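Long-range contacts in ribokinase (PDB 6ILS), which catalyses the magnesium-dependent transfer of a phosphoryl group from ATP to O-5 of D-ribose, giving D-ribose 5-phosphate for nucleotide and amino-acid synthesis or the pentose phosphate pathway: residues N117-M125 and E144-V153; K239-P247 and H275-A283. All coordinates share one frame; numbering follows the deposited sequence.

Contact 1 of 2, residues N117-M125 and E144-V153; sequences NMKAWPEIM and EIPDSINIQV. With RIB (alpha-D-ribofuranose), chain F.
Glu144 sets its backbone O 3.5 Å from CB of Asn117, while its side chain reaches the other way, and OE2 accepts a 2.6 Å hydrogen bond from O1 of the ribose; Ser10 and Lys41 N hold OE1. In Ile145, CB and CG2 lie against Asn117 O, which also takes a weak bond from Trp121 NE1. Pro146, at the N-cap position of helix 147-158, brings CD to 3.7 Å from Trp121 CD1 and CG against Met118 O. This is the pfkB sugar kinase core: the loop after strand 138-143 supplies Glu144 to the ribose pocket, and the next helix packs against the indole. Ile149 lays CG2 over one indole face, 4.2 Å from the centroid of the six-membered ring, and its CD1 touches both Trp121 CB and Met125 SD. Gln152, its CG anti to the carbonyl carbon (chi1 -63°) and the chain then straight (chi2 177°), reaches residues 123-125 with both halves of its amide: OE1 receives Met125 N at 2.9 Å, nearly straight at 174°, and NE2 gives to Glu123 O at 3.2 Å and to Ser148 OG. A leucine here would probably leave Met125 N and Glu123 O without these partners.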
loop_
_atom_site.group_PDB
_atom_site.type_symbol
_atom_site.label_atom_id
_atom_site.label_comp_id
_atom_site.label_asym_id
_atom_site.label_seq_id
_atom_site.Cartn_x
_atom_site.Cartn_y
_atom_site.Cartn_z
ATOM N N ASN B 117 -4.629 -3.659 -13.828
ATOM C CA ASN B 117 -4.347 -4.981 -14.417
ATOM C C ASN B 117 -5.593 -5.586 -15.054
ATOM O O ASN B 117 -5.506 -6.284 -16.078
ATOM C CB ASN B 117 -3.807 -5.957 -13.369
ATOM C CG ASN B 117 -2.408 -5.602 -12.891
ATOM O OD1 ASN B 117 -1.522 -5.276 -13.682
ATOM N ND2 ASN B 117 -2.202 -5.692 -11.583
ATOM N N MET B 118 -6.741 -5.325 -14.429
ATOM C CA MET B 118 -8.007 -5.899 -14.877
ATOM C C MET B 118 -8.861 -4.907 -15.665
ATOM O O MET B 118 -9.704 -5.312 -16.469
ATOM C CB MET B 118 -8.808 -6.417 -13.683
ATOM C CG MET B 118 -8.247 -7.668 -13.032
ATOM S SD MET B 118 -8.128 -9.063 -14.155
ATOM C CE MET B 118 -9.850 -9.506 -14.389
ATOM N N LYS B 119 -8.636 -3.612 -15.460
ATOM C CA LYS B 119 -9.602 -2.625 -15.931
ATOM C C LYS B 119 -9.092 -1.591 -16.926
ATOM O O LYS B 119 -9.888 -0.831 -17.477
ATOM C CB LYS B 119 -10.209 -1.919 -14.714
ATOM C CG LYS B 119 -11.125 -2.843 -13.913
ATOM C CD LYS B 119 -11.574 -2.213 -12.606
ATOM C CE LYS B 119 -12.597 -3.091 -11.900
ATOM N NZ LYS B 119 -12.990 -2.508 -10.587
ATOM N N ALA B 120 -7.793 -1.571 -17.204
ATOM C CA ALA B 120 -7.239 -0.520 -18.053
ATOM C C ALA B 120 -6.823 -0.981 -19.436
ATOM O O ALA B 120 -6.079 -0.283 -20.122
ATOM C CB ALA B 120 -6.055 0.127 -17.364
ATOM N N TRP B 121 -7.271 -2.164 -19.838
ATOM C CA TRP B 121 -6.953 -2.682 -21.155
ATOM C C TRP B 121 -8.024 -2.262 -22.158
ATOM O O TRP B 121 -9.184 -2.140 -21.796
ATOM C CB TRP B 121 -6.847 -4.208 -21.121
ATOM C CG TRP B 121 -5.710 -4.740 -20.281
ATOM C CD1 TRP B 121 -5.760 -5.119 -18.964
ATOM C CD2 TRP B 121 -4.364 -4.950 -20.708
ATOM N NE1 TRP B 121 -4.511 -5.549 -18.548
ATOM C CE2 TRP B 121 -3.643 -5.464 -19.604
ATOM C CE3 TRP B 121 -3.694 -4.769 -21.921
ATOM C CZ2 TRP B 121 -2.295 -5.799 -19.687
ATOM C CZ3 TRP B 121 -2.350 -5.091 -21.996
ATOM C CH2 TRP B 121 -1.664 -5.604 -20.877
ATOM N N PRO B 122 -7.642 -2.071 -23.426
ATOM C CA PRO B 122 -8.694 -1.768 -24.402
ATOM C C PRO B 122 -9.581 -2.983 -24.639
ATOM O O PRO B 122 -9.149 -4.118 -24.406
ATOM C CB PRO B 122 -7.910 -1.406 -25.659
ATOM C CG PRO B 122 -6.680 -2.255 -25.559
ATOM C CD PRO B 122 -6.348 -2.338 -24.075
ATOM N N GLU B 123 -10.812 -2.751 -25.074
ATOM C CA GLU B 123 -11.716 -3.837 -25.411
ATOM C C GLU B 123 -11.091 -4.703 -26.506
ATOM O O GLU B 123 -11.152 -5.931 -26.457
ATOM C CB GLU B 123 -13.071 -3.281 -25.855
ATOM C CG GLU B 123 -13.946 -4.288 -26.593
ATOM C CD GLU B 123 -15.363 -3.783 -26.833
ATOM O OE1 GLU B 123 -15.754 -2.774 -26.207
ATOM O OE2 GLU B 123 -16.080 -4.392 -27.658
ATOM N N ILE B 124 -10.493 -4.040 -27.491
ATOM C CA ILE B 124 -9.757 -4.697 -28.559
ATOM C C ILE B 124 -8.336 -4.169 -28.584
ATOM O O ILE B 124 -8.120 -2.962 -28.623
ATOM C CB ILE B 124 -10.400 -4.458 -29.944
ATOM C CG1 ILE B 124 -11.872 -4.871 -29.934
ATOM C CG2 ILE B 124 -9.633 -5.202 -31.026
ATOM C CD1 ILE B 124 -12.090 -6.324 -29.580
ATOM N N MET B 125 -7.364 -5.073 -28.557
ATOM C CA MET B 125 -5.969 -4.668 -28.622
ATOM C C MET B 125 -5.661 -4.079 -29.981
ATOM O O MET B 125 -5.966 -4.692 -31.001
ATOM C CB MET B 125 -5.054 -5.858 -28.356
ATOM C CG MET B 125 -5.278 -6.492 -27.006
ATOM S SD MET B 125 -4.355 -5.617 -25.740
ATOM C CE MET B 125 -2.693 -6.171 -26.133
ATOM N N GLU B 144 -3.822 -12.976 -14.362
ATOM C CA GLU B 144 -4.019 -11.797 -13.509
ATOM C C GLU B 144 -4.371 -10.569 -14.350
ATOM O O GLU B 144 -4.307 -9.434 -13.868
ATOM C CB GLU B 144 -2.750 -11.538 -12.663
ATOM C CG GLU B 144 -2.477 -12.618 -11.629
ATOM C CD GLU B 144 -1.403 -12.228 -10.598
ATOM O OE1 GLU B 144 -0.485 -11.432 -10.921
ATOM O OE2 GLU B 144 -1.502 -12.713 -9.451
ATOM N N ILE B 145 -4.716 -10.805 -15.614
ATOM C CA ILE B 145 -5.317 -9.793 -16.494
ATOM C C ILE B 145 -6.520 -10.476 -17.192
ATOM O O ILE B 145 -6.683 -11.702 -17.089
ATOM C CB ILE B 145 -4.317 -9.220 -17.540
ATOM C CG1 ILE B 145 -3.989 -10.271 -18.601
ATOM C CG2 ILE B 145 -3.034 -8.693 -16.868
ATOM C CD1 ILE B 145 -3.144 -9.791 -19.731
ATOM N N PRO B 146 -7.382 -9.697 -17.871
ATOM C CA PRO B 146 -8.618 -10.335 -18.372
ATOM C C PRO B 146 -8.422 -11.471 -19.383
ATOM O O PRO B 146 -7.557 -11.388 -20.235
ATOM C CB PRO B 146 -9.361 -9.170 -19.041
ATOM C CG PRO B 146 -8.910 -7.967 -18.281
ATOM C CD PRO B 146 -7.452 -8.227 -17.963
ATOM N N ASP B 147 -9.258 -12.503 -19.284
ATOM C CA ASP B 147 -9.283 -13.596 -20.259
ATOM C C ASP B 147 -9.280 -13.074 -21.692
ATOM O O ASP B 147 -8.614 -13.620 -22.567
ATOM C CB ASP B 147 -10.517 -14.485 -20.038
ATOM C CG ASP B 147 -10.403 -15.366 -18.798
ATOM O OD1 ASP B 147 -9.272 -15.702 -18.396
ATOM O OD2 ASP B 147 -11.454 -15.737 -18.227
ATOM N N SER B 148 -10.022 -11.998 -21.925
ATOM C CA SER B 148 -10.187 -11.474 -23.276
ATOM C C SER B 148 -8.878 -11.011 -23.867
ATOM O O SER B 148 -8.595 -11.254 -25.034
ATOM C CB SER B 148 -11.183 -10.313 -23.294
ATOM O OG SER B 148 -11.052 -9.599 -24.510
ATOM N N ILE B 149 -8.077 -10.339 -23.045
ATOM C CA ILE B 149 -6.774 -9.865 -23.465
ATOM C C ILE B 149 -5.824 -11.034 -23.713
ATOM O O ILE B 149 -5.104 -11.042 -24.708
ATOM C CB ILE B 149 -6.186 -8.903 -22.402
ATOM C CG1 ILE B 149 -7.109 -7.691 -22.247
ATOM C CG2 ILE B 149 -4.771 -8.475 -22.786
ATOM C CD1 ILE B 149 -7.304 -6.917 -23.539
ATOM N N ASN B 150 -5.820 -12.019 -22.810
ATOM C CA ASN B 150 -4.972 -13.196 -23.025
ATOM C C ASN B 150 -5.314 -13.912 -24.324
ATOM O O ASN B 150 -4.427 -14.373 -25.036
ATOM C CB ASN B 150 -5.090 -14.185 -21.869
ATOM C CG ASN B 150 -4.196 -13.820 -20.699
ATOM O OD1 ASN B 150 -3.157 -13.180 -20.872
ATOM N ND2 ASN B 150 -4.601 -14.217 -19.510
ATOM N N ILE B 151 -6.608 -14.008 -24.615
ATOM C CA ILE B 151 -7.053 -14.699 -25.831
ATOM C C ILE B 151 -6.545 -13.972 -27.067
ATOM O O ILE B 151 -5.965 -14.581 -27.955
ATOM C CB ILE B 151 -8.588 -14.847 -25.854
ATOM C CG1 ILE B 151 -9.010 -15.912 -24.843
ATOM C CG2 ILE B 151 -9.064 -15.226 -27.258
ATOM C CD1 ILE B 151 -10.478 -15.929 -24.528
ATOM N N GLN B 152 -6.681 -12.650 -27.091
ATOM C CA GLN B 152 -6.231 -11.873 -28.230
ATOM C C GLN B 152 -4.724 -11.965 -28.450
ATOM O O GLN B 152 -4.255 -12.002 -29.589
ATOM C CB GLN B 152 -6.650 -10.401 -28.066
ATOM C CG GLN B 152 -8.165 -10.193 -28.037
ATOM C CD GLN B 152 -8.546 -8.741 -27.802
ATOM O OE1 GLN B 152 -8.128 -7.843 -28.541
ATOM N NE2 GLN B 152 -9.317 -8.501 -26.748
ATOM N N VAL B 153 -3.951 -11.980 -27.367
ATOM C CA VAL B 153 -2.499 -12.066 -27.502
ATOM C C VAL B 153 -2.087 -13.437 -28.051
ATOM O O VAL B 153 -1.295 -13.538 -28.984
ATOM C CB VAL B 153 -1.803 -11.808 -26.139
ATOM C CG1 VAL B 153 -0.323 -12.188 -26.204
ATOM C CG2 VAL B 153 -1.974 -10.352 -25.743
HETATM O O5 RIB F . 3.702 -15.027 -7.900
HETATM C C5 RIB F . 3.897 -13.905 -7.081
HETATM C C4 RIB F . 2.925 -12.944 -7.332
HETATM O O4 RIB F . 1.522 -13.488 -7.225
HETATM C C3 RIB F . 3.012 -11.916 -6.123
HETATM O O3 RIB F . 4.062 -10.889 -6.465
HETATM C C2 RIB F . 1.842 -11.505 -5.920
HETATM O O2 RIB F . 1.648 -10.082 -6.286
HETATM C C1 RIB F . 0.807 -12.486 -6.786
HETATM O O1 RIB F . 0.257 -11.785 -7.841
#

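Contact 2 of 2, residues K239-P247 and H275-A283; sequences KPIQQSIIP and HEECLRFAA. With ATP (adenosine-5'-triphosphate), chain E.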
loop_
_atom_site.group_PDB
_atom_site.type_symbol
_atom_site.label_atom_id
_atom_site.label_comp_id
_atom_site.label_asym_id
_atom_site.label_seq_id
_atom_site.Cartn_x
_atom_site.Cartn_y
_atom_site.Cartn_z
ATOM N N LYS B 239 7.546 -39.396 -23.738
ATOM C CA LYS B 239 7.755 -39.753 -22.348
ATOM C C LYS B 239 7.949 -38.461 -21.548
ATOM O O LYS B 239 8.660 -37.575 -22.001
ATOM C CB LYS B 239 8.975 -40.667 -22.217
ATOM C CG LYS B 239 9.192 -41.237 -20.833
ATOM C CD LYS B 239 10.523 -41.992 -20.755
ATOM C CE LYS B 239 10.847 -42.383 -19.319
ATOM N NZ LYS B 239 12.163 -43.077 -19.204
ATOM N N PRO B 240 7.309 -38.351 -20.379
ATOM C CA PRO B 240 7.468 -37.189 -19.495
ATOM C C PRO B 240 8.904 -37.058 -18.999
ATOM O O PRO B 240 9.593 -38.064 -18.835
ATOM C CB PRO B 240 6.522 -37.494 -18.324
ATOM C CG PRO B 240 5.538 -38.486 -18.873
ATOM C CD PRO B 240 6.326 -39.306 -19.848
ATOM N N ILE B 241 9.347 -35.826 -18.786
ATOM C CA ILE B 241 10.661 -35.555 -18.203
ATOM C C ILE B 241 10.466 -35.051 -16.789
ATOM O O ILE B 241 9.683 -34.132 -16.565
ATOM C CB ILE B 241 11.435 -34.514 -19.026
ATOM C CG1 ILE B 241 11.526 -34.974 -20.476
ATOM C CG2 ILE B 241 12.834 -34.292 -18.456
ATOM C CD1 ILE B 241 11.920 -33.889 -21.407
ATOM N N GLN B 242 11.149 -35.653 -15.820
ATOM C CA GLN B 242 11.013 -35.198 -14.449
ATOM C C GLN B 242 12.307 -34.532 -13.988
ATOM O O GLN B 242 13.398 -34.938 -14.383
ATOM C CB GLN B 242 10.648 -36.356 -13.526
ATOM C CG GLN B 242 9.310 -37.007 -13.862
ATOM C CD GLN B 242 8.994 -38.193 -12.959
ATOM O OE1 GLN B 242 8.987 -39.341 -13.403
ATOM N NE2 GLN B 242 8.723 -37.917 -11.691
ATOM N N GLN B 243 12.163 -33.495 -13.169
ATOM C CA GLN B 243 13.304 -32.765 -12.609
ATOM C C GLN B 243 13.024 -32.503 -11.140
ATOM O O GLN B 243 12.021 -31.869 -10.789
ATOM C CB GLN B 243 13.535 -31.455 -13.374
ATOM C CG GLN B 243 14.618 -30.532 -12.771
ATOM C CD GLN B 243 15.995 -31.173 -12.739
ATOM O OE1 GLN B 243 16.519 -31.596 -13.768
ATOM N NE2 GLN B 243 16.590 -31.246 -11.546
ATOM N N SER B 244 13.888 -32.993 -10.255
ATOM C CA SER B 244 13.658 -32.775 -8.831
ATOM C C SER B 244 14.094 -31.352 -8.487
ATOM O O SER B 244 14.662 -30.678 -9.337
ATOM C CB SER B 244 14.422 -33.807 -7.997
ATOM O OG SER B 244 15.796 -33.721 -8.304
ATOM N N ILE B 245 13.825 -30.876 -7.278
ATOM C CA ILE B 245 14.328 -29.553 -6.927
ATOM C C ILE B 245 15.842 -29.588 -6.915
ATOM O O ILE B 245 16.438 -30.642 -6.674
ATOM C CB ILE B 245 13.847 -29.049 -5.546
ATOM C CG1 ILE B 245 14.274 -30.016 -4.434
ATOM C CG2 ILE B 245 12.364 -28.797 -5.546
ATOM C CD1 ILE B 245 14.158 -29.406 -3.068
ATOM N N ILE B 246 16.453 -28.454 -7.227
ATOM C CA ILE B 246 17.851 -28.212 -6.898
ATOM C C ILE B 246 17.822 -27.648 -5.477
ATOM O O ILE B 246 17.378 -26.530 -5.262
ATOM C CB ILE B 246 18.517 -27.234 -7.878
ATOM C CG1 ILE B 246 18.349 -27.701 -9.339
ATOM C CG2 ILE B 246 19.974 -27.028 -7.523
ATOM C CD1 ILE B 246 18.981 -28.995 -9.638
ATOM N N PRO B 247 18.252 -28.437 -4.486
ATOM C CA PRO B 247 17.967 -27.996 -3.118
ATOM C C PRO B 247 18.648 -26.671 -2.776
ATOM O O PRO B 247 19.779 -26.435 -3.198
ATOM C CB PRO B 247 18.513 -29.146 -2.262
ATOM C CG PRO B 247 18.594 -30.322 -3.203
ATOM C CD PRO B 247 18.955 -29.731 -4.523
ATOM N N HIS B 275 14.832 -29.899 -23.674
ATOM C CA HIS B 275 13.796 -29.886 -22.616
ATOM C C HIS B 275 14.451 -30.212 -21.267
ATOM O O HIS B 275 14.152 -29.563 -20.287
ATOM C CB HIS B 275 12.689 -30.891 -22.947
ATOM C CG HIS B 275 12.023 -30.665 -24.257
ATOM N ND1 HIS B 275 11.619 -29.436 -24.660
ATOM C CD2 HIS B 275 11.676 -31.512 -25.238
ATOM C CE1 HIS B 275 11.038 -29.528 -25.827
ATOM N NE2 HIS B 275 11.080 -30.779 -26.205
ATOM N N GLU B 276 15.319 -31.212 -21.270
ATOM C CA GLU B 276 16.028 -31.562 -20.047
ATOM C C GLU B 276 16.804 -30.370 -19.487
ATOM O O GLU B 276 16.721 -30.081 -18.298
ATOM C CB GLU B 276 16.991 -32.725 -20.292
ATOM C CG GLU B 276 16.315 -34.078 -20.455
ATOM C CD GLU B 276 15.697 -34.301 -21.840
ATOM O OE1 GLU B 276 15.960 -33.499 -22.779
ATOM O OE2 GLU B 276 14.957 -35.307 -21.982
ATOM N N GLU B 277 17.563 -29.704 -20.347
ATOM C CA GLU B 277 18.353 -28.540 -19.933
ATOM C C GLU B 277 17.453 -27.394 -19.479
ATOM O O GLU B 277 17.800 -26.683 -18.533
ATOM C CB GLU B 277 19.259 -28.062 -21.073
ATOM C CG GLU B 277 20.480 -28.948 -21.351
ATOM C CD GLU B 277 21.106 -28.721 -22.731
ATOM O OE1 GLU B 277 20.505 -28.024 -23.583
ATOM O OE2 GLU B 277 22.208 -29.262 -22.970
ATOM N N CYS B 278 16.319 -27.214 -20.159
ATOM C CA CYS B 278 15.352 -26.174 -19.785
ATOM C C CYS B 278 14.830 -26.395 -18.373
ATOM O O CYS B 278 14.787 -25.464 -17.573
ATOM C CB CYS B 278 14.173 -26.128 -20.765
ATOM S SG CYS B 278 14.597 -25.488 -22.377
ATOM N N LEU B 279 14.428 -27.625 -18.066
ATOM C CA LEU B 279 13.942 -27.944 -16.734
ATOM C C LEU B 279 15.012 -27.743 -15.662
ATOM O O LEU B 279 14.730 -27.238 -14.576
ATOM C CB LEU B 279 13.439 -29.382 -16.681
ATOM C CG LEU B 279 12.021 -29.666 -17.181
ATOM C CD1 LEU B 279 11.689 -31.138 -16.992
ATOM C CD2 LEU B 279 10.992 -28.814 -16.442
ATOM N N ARG B 280 16.234 -28.171 -15.963
ATOM C CA ARG B 280 17.327 -28.034 -14.997
ATOM C C ARG B 280 17.613 -26.580 -14.692
ATOM O O ARG B 280 17.795 -26.197 -13.531
ATOM C CB ARG B 280 18.605 -28.701 -15.530
ATOM C CG ARG B 280 19.047 -29.908 -14.726
ATOM C CD ARG B 280 20.505 -30.271 -15.037
ATOM N NE ARG B 280 21.389 -30.012 -13.904
ATOM C CZ ARG B 280 22.663 -29.649 -14.022
ATOM N NH1 ARG B 280 23.205 -29.479 -15.222
ATOM N NH2 ARG B 280 23.395 -29.428 -12.941
ATOM N N PHE B 281 17.694 -25.786 -15.757
ATOM C CA PHE B 281 17.953 -24.351 -15.671
ATOM C C PHE B 281 16.872 -23.644 -14.869
ATOM O O PHE B 281 17.167 -22.825 -13.990
ATOM C CB PHE B 281 18.070 -23.787 -17.086
ATOM C CG PHE B 281 18.420 -22.338 -17.159
ATOM C CD1 PHE B 281 19.756 -21.926 -17.110
ATOM C CD2 PHE B 281 17.426 -21.381 -17.322
ATOM C CE1 PHE B 281 20.086 -20.578 -17.200
ATOM C CE2 PHE B 281 17.744 -20.037 -17.411
ATOM C CZ PHE B 281 19.093 -19.628 -17.346
ATOM N N ALA B 282 15.613 -23.982 -15.139
ATOM C CA ALA B 282 14.492 -23.445 -14.365
ATOM C C ALA B 282 14.570 -23.820 -12.889
ATOM O O ALA B 282 14.335 -22.987 -12.010
ATOM C CB ALA B 282 13.128 -23.931 -14.977
ATOM N N ALA B 283 14.906 -25.082 -12.609
ATOM C CA ALA B 283 15.008 -25.543 -11.226
ATOM C C ALA B 283 16.106 -24.802 -10.476
ATOM O O ALA B 283 15.939 -24.443 -9.312
ATOM C CB ALA B 283 15.255 -27.039 -11.198
HETATM P PG ATP E . 3.803 -21.974 -7.882
HETATM O O1G ATP E . 3.322 -21.763 -9.272
HETATM O O2G ATP E . 4.413 -20.696 -7.326
HETATM O O3G ATP E . 2.678 -22.352 -6.968
HETATM P PB ATP E . 5.031 -24.287 -6.859
HETATM O O1B ATP E . 6.115 -25.189 -7.260
HETATM O O2B ATP E . 3.823 -25.098 -6.747
HETATM O O3B ATP E . 4.875 -23.165 -7.962
HETATM P PA ATP E . 6.469 -23.422 -4.484
HETATM O O1A ATP E . 6.475 -24.604 -3.521
HETATM O O2A ATP E . 6.397 -22.131 -3.711
HETATM O O3A ATP E . 5.215 -23.525 -5.447
HETATM O "O5'" ATP E . 7.800 -23.429 -5.309
HETATM C "C5'" ATP E . 7.996 -22.498 -6.355
HETATM C "C4'" ATP E . 9.315 -22.922 -7.129
HETATM O "O4'" ATP E . 10.488 -22.996 -6.127
HETATM C "C3'" ATP E . 9.166 -24.088 -7.593
HETATM O "O3'" ATP E . 9.815 -24.199 -8.873
HETATM C "C2'" ATP E . 9.913 -25.126 -6.536
HETATM O "O2'" ATP E . 10.249 -26.330 -7.284
HETATM C "C1'" ATP E . 10.906 -24.487 -6.069
HETATM N N9 ATP E . 11.075 -24.777 -4.633
HETATM C C8 ATP E . 10.310 -24.864 -3.505
HETATM N N7 ATP E . 11.135 -25.187 -2.472
HETATM C C5 ATP E . 12.413 -25.289 -2.963
HETATM C C6 ATP E . 13.625 -25.592 -2.345
HETATM N N6 ATP E . 13.857 -25.895 -0.960
HETATM N N1 ATP E . 14.740 -25.632 -3.072
HETATM C C2 ATP E . 14.703 -25.361 -4.424
HETATM N N3 ATP E . 13.531 -25.060 -5.038
HETATM C C4 ATP E . 12.380 -25.030 -4.296
HETATM O O HOH W 1 16.020 -32.099 -16.351
HETATM O O HOH W 2 14.555 -26.054 -7.591
#
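Ile241 drapes over the first turn of helix 275-289, its CD1 lying 3.5 Å from CB of His275 and also touching the carboxylate of Glu276 at OE2. The other branch, CG2, meets CD1 of Leu279 at 3.7 Å, so the two arms of one isoleucine span a full turn of the helix. Two residues on, Gln243 faces the helix as well. With CG anti to the backbone N (chi1 174°) and a bend at chi2, its chain folds along the helix surface: CB packs on Leu279 CB, CG on the methyl of Ala283, and the amide comes down beside the aliphatic part of Arg280, where Gln243 OE1 is 3.2 Å from Arg280 CG. Both ends of that amide are engaged. NE2 donates to the neighbouring Ser244 O, which lies close to the amide plane, and OE1 takes a hydrogen bond from a water that also donates to Glu276 O. The guanidinium of Arg280 finds its partner elsewhere, NH2 bonding Leu309 O in helix 302-312.

Beyond the strand, Ile246 sets CG1 3.7 Å from Ala283 CB, and a second water joins the backbones here, accepting from Ile246 N and donating to Ala283 O. Strand 241-243 and helix 275-283 run nearly parallel, 22° apart with their axes 8.7 Å from each other. The strand is the edge of the nine-stranded sheet, paired with strand 231-235 on one flank, and the segment runs on into the nucleotide site: Ile245 rests CD1 against the adenine near N1 and C6, and Ile246 O, hydrogen-bonded to Ser287 OG, lies 3.0 Å from C2 of the base. This is the alpha/beta core of a ribokinase-family enzyme, with its edge strand backed by a helix and Ile245 and Ile246 lining part of the adenine pocket.

How the contacts relate
From the N terminus, the chain first builds the early strands of the large sheet and the whole of the four-stranded sheet before contact 1 closes a short loop: residues 117-125 leave helix 116-119, and the chain returns after strand 138-143 at 144-153. It then lays down the remaining strands of the large sheet, and contact 2 closes a second, longer loop in which the edge strand 241-243 is met by helix 275-289, after helix 257-270. The two loops follow one another without nesting or crossing. Their centres lie about 32 Å apart, on opposite sides of the chain's centre, contact 1 reaching the ribose and contact 2 the adenine of ATP.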